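Local coordinates for protein p450 cytochrome, putative (Rippkaea orientalis, PDB 6Y01) that probably binds the molybdenum cofactor and carries it, as a Rossmann-fold Moco carrier protein of the SLOG superfamily, at residues K33-L38 with E60-G65; E70-G75 with V89-V94. One frame throughout, in Å; residues are numbered along the deposited sequence.

Both contacts involve the chain that runs through helix 58-68 into strand 73-77, and they meet where Ser63 O packs on Thr73 CG2, 3.9 Å away; their centres lie about 14 Å apart. Contact 1 sets helix 58-68 against helix 29-44 in the layer over the parallel sheet, and is partly buried, with its alanines and glycine inside and Tyr36, His61 and Gln64 toward its margin. Contact 2 is buried and joins strand 73-77 to strand 91-94, the outermost strand at one end of the sheet within the chain. The first relies on close helix packing and a tyrosine ring, with no hydrogen bond between the two segments, the second on a ladder of backbone bonds extended by a carboxylate.

Contact 1: residues K33-L38 with E60-G65; sequences KNAYQL and EHASQG
Three CA-H...O contacts line the closest part of the interface. The shortest sets Ala62 CA 3.3 Å from Ala35 O; Tyr36 CA faces His61 O, and Gly65 CA faces Tyr36 O, in the same way. The axes of the two segments approach to 6.7 Å and cross at -32°, with the N-to-C directions running roughly the same way. Small residues permit this: Ala35 CB and Ala62 CB touch at 4.3 Å, and a CB on Gly65 would clash with Tyr36 O.

Tyr36 closes one margin. Its CG stands anti to the backbone N (chi1 -176°), which lays the ring alongside helix 58-68. His61 O sits at the ring edge, in plane, 3.4 Å from Tyr36 CD1, while Tyr36 CE1 comes to 3.6 Å from Gly65 CA. His61 O also accepts the helical bond from Gly65 N. His61 meets the other helix through its methylene, His61 CB reaching Ala35 CB at 4.0 Å, whereas its ND1 is bonded to Gly57 O. Beyond this shell, Ala62 packs on Leu49 of strand 48-51 and Ala35 on Cys115 of strand 111-115, so the pair is seated on the Rossmann-type sheet. With no hydrogen bond across the interface, cohesion probably comes from shape, the Tyr36 ring against the His61-Gly65 backbone, and weak CA-H...O attraction, which would fall off if the helices moved apart.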
loop_
_atom_site.group_PDB
_atom_site.type_symbol
_atom_site.label_atom_id
_atom_site.label_comp_id
_atom_site.label_asym_id
_atom_site.label_seq_id
_atom_site.Cartn_x
_atom_site.Cartn_y
_atom_site.Cartn_z
ATOM N N LYS D 33 -20.561 19.867 13.807
ATOM C CA LYS D 33 -21.383 20.907 13.152
ATOM C C LYS D 33 -20.619 21.451 11.946
ATOM O O LYS D 33 -21.191 21.568 10.857
ATOM C CB LYS D 33 -21.722 22.016 14.149
ATOM C CG LYS D 33 -22.350 23.277 13.574
ATOM N N ASN D 34 -19.320 21.700 12.129
ATOM C CA ASN D 34 -18.469 22.207 11.039
ATOM C C ASN D 34 -18.419 21.186 9.913
ATOM O O ASN D 34 -18.477 21.579 8.751
ATOM C CB ASN D 34 -17.064 22.516 11.558
ATOM C CG ASN D 34 -16.960 23.842 12.277
ATOM O OD1 ASN D 34 -17.885 24.680 12.222
ATOM N ND2 ASN D 34 -15.837 24.025 12.981
ATOM N N ALA D 35 -18.263 19.911 10.249
ATOM C CA ALA D 35 -18.147 18.854 9.245
ATOM C C ALA D 35 -19.412 18.782 8.380
ATOM O O ALA D 35 -19.333 18.703 7.164
ATOM C CB ALA D 35 -17.884 17.531 9.885
ATOM N N TYR D 36 -20.567 18.752 9.058
ATOM C CA TYR D 36 -21.854 18.672 8.333
ATOM C C TYR D 36 -22.030 19.885 7.411
ATOM O O TYR D 36 -22.420 19.742 6.234
ATOM C CB TYR D 36 -22.967 18.524 9.358
ATOM C CG TYR D 36 -24.337 18.324 8.769
ATOM C CD1 TYR D 36 -24.689 17.133 8.162
ATOM C CD2 TYR D 36 -25.296 19.296 8.946
ATOM C CE1 TYR D 36 -25.969 16.945 7.632
ATOM C CE2 TYR D 36 -26.596 19.068 8.503
ATOM C CZ TYR D 36 -26.915 17.905 7.841
ATOM O OH TYR D 36 -28.182 17.751 7.359
ATOM N N GLN D 37 -21.728 21.069 7.924
ATOM C CA GLN D 37 -21.825 22.302 7.105
ATOM C C GLN D 37 -20.849 22.248 5.933
ATOM O O GLN D 37 -21.232 22.609 4.802
ATOM C CB GLN D 37 -21.636 23.580 7.929
ATOM C CG GLN D 37 -22.749 23.791 8.940
ATOM C CD GLN D 37 -22.545 25.064 9.731
ATOM O OE1 GLN D 37 -21.474 25.677 9.665
ATOM N NE2 GLN D 37 -23.551 25.481 10.492
ATOM N N LEU D 38 -19.604 21.842 6.187
ATOM C CA LEU D 38 -18.617 21.701 5.095
ATOM C C LEU D 38 -19.126 20.765 4.031
ATOM O O LEU D 38 -18.957 21.079 2.845
ATOM C CB LEU D 38 -17.281 21.147 5.624
ATOM C CG LEU D 38 -16.328 22.140 6.214
ATOM C CD1 LEU D 38 -15.123 21.366 6.782
ATOM C CD2 LEU D 38 -15.873 23.132 5.150
ATOM N N GLU D 60 -18.306 10.997 8.659
ATOM C CA GLU D 60 -19.729 10.652 8.455
ATOM C C GLU D 60 -20.572 11.893 8.428
ATOM O O GLU D 60 -21.524 11.965 7.560
ATOM C CB GLU D 60 -20.165 9.714 9.563
ATOM C CG GLU D 60 -21.605 9.311 9.465
ATOM C CD GLU D 60 -22.027 8.528 8.213
ATOM O OE1 GLU D 60 -21.186 8.182 7.396
ATOM O OE2 GLU D 60 -23.199 8.332 8.006
ATOM N N HIS D 61 -20.353 12.848 9.301
ATOM C CA HIS D 61 -21.163 14.097 9.260
ATOM C C HIS D 61 -20.914 14.874 7.960
ATOM O O HIS D 61 -21.861 15.393 7.350
ATOM C CB HIS D 61 -20.872 14.955 10.483
ATOM C CG HIS D 61 -21.525 14.552 11.729
ATOM N ND1 HIS D 61 -21.314 13.362 12.371
ATOM C CD2 HIS D 61 -22.457 15.215 12.462
ATOM C CE1 HIS D 61 -22.105 13.282 13.438
ATOM N NE2 HIS D 61 -22.758 14.434 13.533
ATOM N N ALA D 62 -19.644 14.943 7.498
ATOM C CA ALA D 62 -19.355 15.577 6.233
ATOM C C ALA D 62 -20.101 14.853 5.101
ATOM O O ALA D 62 -20.684 15.504 4.214
ATOM C CB ALA D 62 -17.855 15.592 5.996
ATOM N N SER D 63 -20.056 13.534 5.065
ATOM C CA SER D 63 -20.668 12.735 3.992
ATOM C C SER D 63 -22.180 12.959 4.020
ATOM O O SER D 63 -22.774 13.146 2.947
ATOM C CB SER D 63 -20.341 11.258 4.112
ATOM O OG SER D 63 -18.977 11.081 3.852
ATOM N N GLN D 64 -22.801 12.936 5.195
ATOM C CA GLN D 64 -24.252 13.186 5.285
ATOM C C GLN D 64 -24.548 14.611 4.815
ATOM O O GLN D 64 -25.602 14.836 4.197
ATOM C CB GLN D 64 -24.742 12.924 6.694
ATOM C CG GLN D 64 -24.781 11.440 7.052
ATOM C CD GLN D 64 -25.567 11.100 8.289
ATOM O OE1 GLN D 64 -26.479 11.844 8.695
ATOM N NE2 GLN D 64 -25.345 9.936 8.873
ATOM N N GLY D 65 -23.736 15.590 5.154
ATOM C CA GLY D 65 -23.909 16.969 4.683
ATOM C C GLY D 65 -23.909 17.062 3.172
ATOM O O GLY D 65 -24.778 17.693 2.563
#

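Contact 2: residues E70-G75 with V89-V94; sequences EGLTIG and VDIAIV
Strand 91-94, the outermost at this end of the parallel sheet within the chain, pairs with strand 73-77 in register, Ile74 opposite Ile91 and Gly75 opposite Ala92. Gly75 N donates to Ile91 O at 2.8 Å in a nearly straight bond (174°). Thr73 O accepts Ile91 N at 3.1 Å, besides a weak bond from Asp90 N, and Gly75 O accepts Ile93 N; the donors Ile91 N, Gly75 N and Ile93 N all lie nearly along their acceptors' C=O axes.

Asp90 extends the ladder with its side chain. Its CG is anti to its own carbonyl carbon (chi1 -66°), and OD2 takes Thr73 N at 3.0 Å from above the carboxylate plane. In return Thr73 OG1, held between backbone N and carbonyl carbon (chi1 60°), accepts Asp90 N at 2.8 Å and gives its proton to Ala88 O, so the hydroxyl is fixed in both roles. Lys67 of the preceding helix forms a salt bridge with Asp90 OD2 and also bonds Gly71 O, which would probably favour the ionised carboxylate. An alanine in place of Asp90 would remove both the acceptor for Thr73 N and the partner of Lys67, and would probably loosen the entry to the strand pair.

In this Rossmann-type sheet the isoleucines share one face: Ile74 and Ile91 lie side by side, Ile74 CD1 reaching Ile91 CB at 3.6 Å, and Ile74 CG2 meets Ile93 CG1 at 4.0 Å. On the opposite face, Val89 CG1, anti to its own backbone N, rests 3.6 Å from Gly75 N, where a CB on Gly75 would be tight. This edge of the sheet faces a second subunit: Leu72 and Ile91 pack reciprocally on Ile91 and Leu72 of that subunit, and Val94 N is hydrogen-bonded to its Ser108 OG.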
loop_
_atom_site.group_PDB
_atom_site.type_symbol
_atom_site.label_atom_id
_atom_site.label_comp_id
_atom_site.label_asym_id
_atom_site.label_seq_id
_atom_site.Cartn_x
_atom_site.Cartn_y
_atom_site.Cartn_z
ATOM N N GLU D 70 -27.036 16.784 -2.293
ATOM C CA GLU D 70 -27.030 15.964 -3.522
ATOM C C GLU D 70 -25.633 15.922 -4.162
ATOM O O GLU D 70 -25.522 15.747 -5.366
ATOM C CB GLU D 70 -28.128 16.434 -4.464
ATOM C CG GLU D 70 -29.513 16.365 -3.829
ATOM C CD GLU D 70 -30.652 16.710 -4.729
ATOM O OE1 GLU D 70 -30.516 17.593 -5.612
ATOM O OE2 GLU D 70 -31.663 16.087 -4.495
ATOM N N GLY D 71 -24.569 16.016 -3.366
ATOM C CA GLY D 71 -23.216 15.893 -3.871
ATOM C C GLY D 71 -22.764 14.450 -3.912
ATOM O O GLY D 71 -23.328 13.578 -3.250
ATOM N N LEU D 72 -21.691 14.212 -4.680
ATOM C CA LEU D 72 -21.039 12.896 -4.758
ATOM C C LEU D 72 -20.020 12.757 -3.629
ATOM O O LEU D 72 -19.268 13.715 -3.341
ATOM C CB LEU D 72 -20.325 12.785 -6.082
ATOM C CG LEU D 72 -19.633 11.459 -6.368
ATOM C CD1 LEU D 72 -20.615 10.313 -6.498
ATOM C CD2 LEU D 72 -18.788 11.593 -7.623
ATOM N N THR D 73 -20.067 11.622 -2.995
ATOM C CA THR D 73 -19.152 11.283 -1.898
ATOM C C THR D 73 -18.319 10.053 -2.225
ATOM O O THR D 73 -18.813 9.045 -2.669
ATOM C CB THR D 73 -19.907 11.095 -0.588
ATOM O OG1 THR D 73 -20.843 10.031 -0.777
ATOM C CG2 THR D 73 -20.607 12.375 -0.179
ATOM N N ILE D 74 -17.012 10.157 -1.921
ATOM C CA ILE D 74 -16.044 9.066 -2.124
ATOM C C ILE D 74 -15.483 8.711 -0.746
ATOM O O ILE D 74 -15.139 9.644 0.027
ATOM C CB ILE D 74 -14.868 9.512 -3.000
ATOM C CG1 ILE D 74 -15.261 10.247 -4.267
ATOM C CG2 ILE D 74 -13.974 8.295 -3.295
ATOM C CD1 ILE D 74 -16.143 9.474 -5.224
ATOM N N GLY D 75 -15.435 7.420 -0.462
ATOM C CA GLY D 75 -14.808 6.981 0.789
ATOM C C GLY D 75 -13.635 6.063 0.475
ATOM O O GLY D 75 -13.779 5.140 -0.299
ATOM N N VAL D 89 -21.918 7.282 1.798
ATOM C CA VAL D 89 -20.768 7.153 0.881
ATOM C C VAL D 89 -21.267 6.580 -0.423
ATOM O O VAL D 89 -21.758 5.422 -0.422
ATOM C CB VAL D 89 -19.698 6.219 1.469
ATOM C CG1 VAL D 89 -18.587 5.917 0.407
ATOM C CG2 VAL D 89 -19.145 6.786 2.780
ATOM N N ASP D 90 -21.131 7.300 -1.522
ATOM C CA ASP D 90 -21.623 6.812 -2.850
ATOM C C ASP D 90 -20.639 5.815 -3.486
ATOM O O ASP D 90 -21.065 4.819 -4.075
ATOM C CB ASP D 90 -21.785 7.966 -3.826
ATOM C CG ASP D 90 -22.858 8.947 -3.430
ATOM O OD1 ASP D 90 -23.911 8.499 -2.909
ATOM O OD2 ASP D 90 -22.637 10.173 -3.560
ATOM N N ILE D 91 -19.332 6.113 -3.363
ATOM C CA ILE D 91 -18.283 5.310 -4.015
ATOM C C ILE D 91 -17.309 4.837 -2.936
ATOM O O ILE D 91 -16.649 5.662 -2.331
ATOM C CB ILE D 91 -17.533 6.143 -5.081
ATOM C CG1 ILE D 91 -18.475 6.711 -6.150
ATOM C CG2 ILE D 91 -16.369 5.320 -5.688
ATOM C CD1 ILE D 91 -19.163 5.670 -6.955
ATOM N N ALA D 92 -17.333 3.563 -2.666
ATOM C CA ALA D 92 -16.470 2.927 -1.657
ATOM C C ALA D 92 -15.235 2.354 -2.346
ATOM O O ALA D 92 -15.307 1.323 -3.022
ATOM C CB ALA D 92 -17.240 1.857 -0.934
ATOM N N ILE D 93 -14.098 3.024 -2.119
ATOM C CA ILE D 93 -12.805 2.505 -2.601
ATOM C C ILE D 93 -12.253 1.654 -1.465
ATOM O O ILE D 93 -11.949 2.183 -0.402
ATOM C CB ILE D 93 -11.862 3.652 -2.966
ATOM C CG1 ILE D 93 -12.472 4.609 -3.969
ATOM C CG2 ILE D 93 -10.493 3.123 -3.431
ATOM C CD1 ILE D 93 -12.868 3.985 -5.263
ATOM N N VAL D 94 -12.168 0.364 -1.704
ATOM C CA VAL D 94 -11.818 -0.613 -0.657
ATOM C C VAL D 94 -10.306 -0.897 -0.817
ATOM O O VAL D 94 -9.928 -1.406 -1.841
ATOM C CB VAL D 94 -12.611 -1.907 -0.791
ATOM C CG1 VAL D 94 -12.249 -2.908 0.285
ATOM C CG2 VAL D 94 -14.127 -1.581 -0.777
#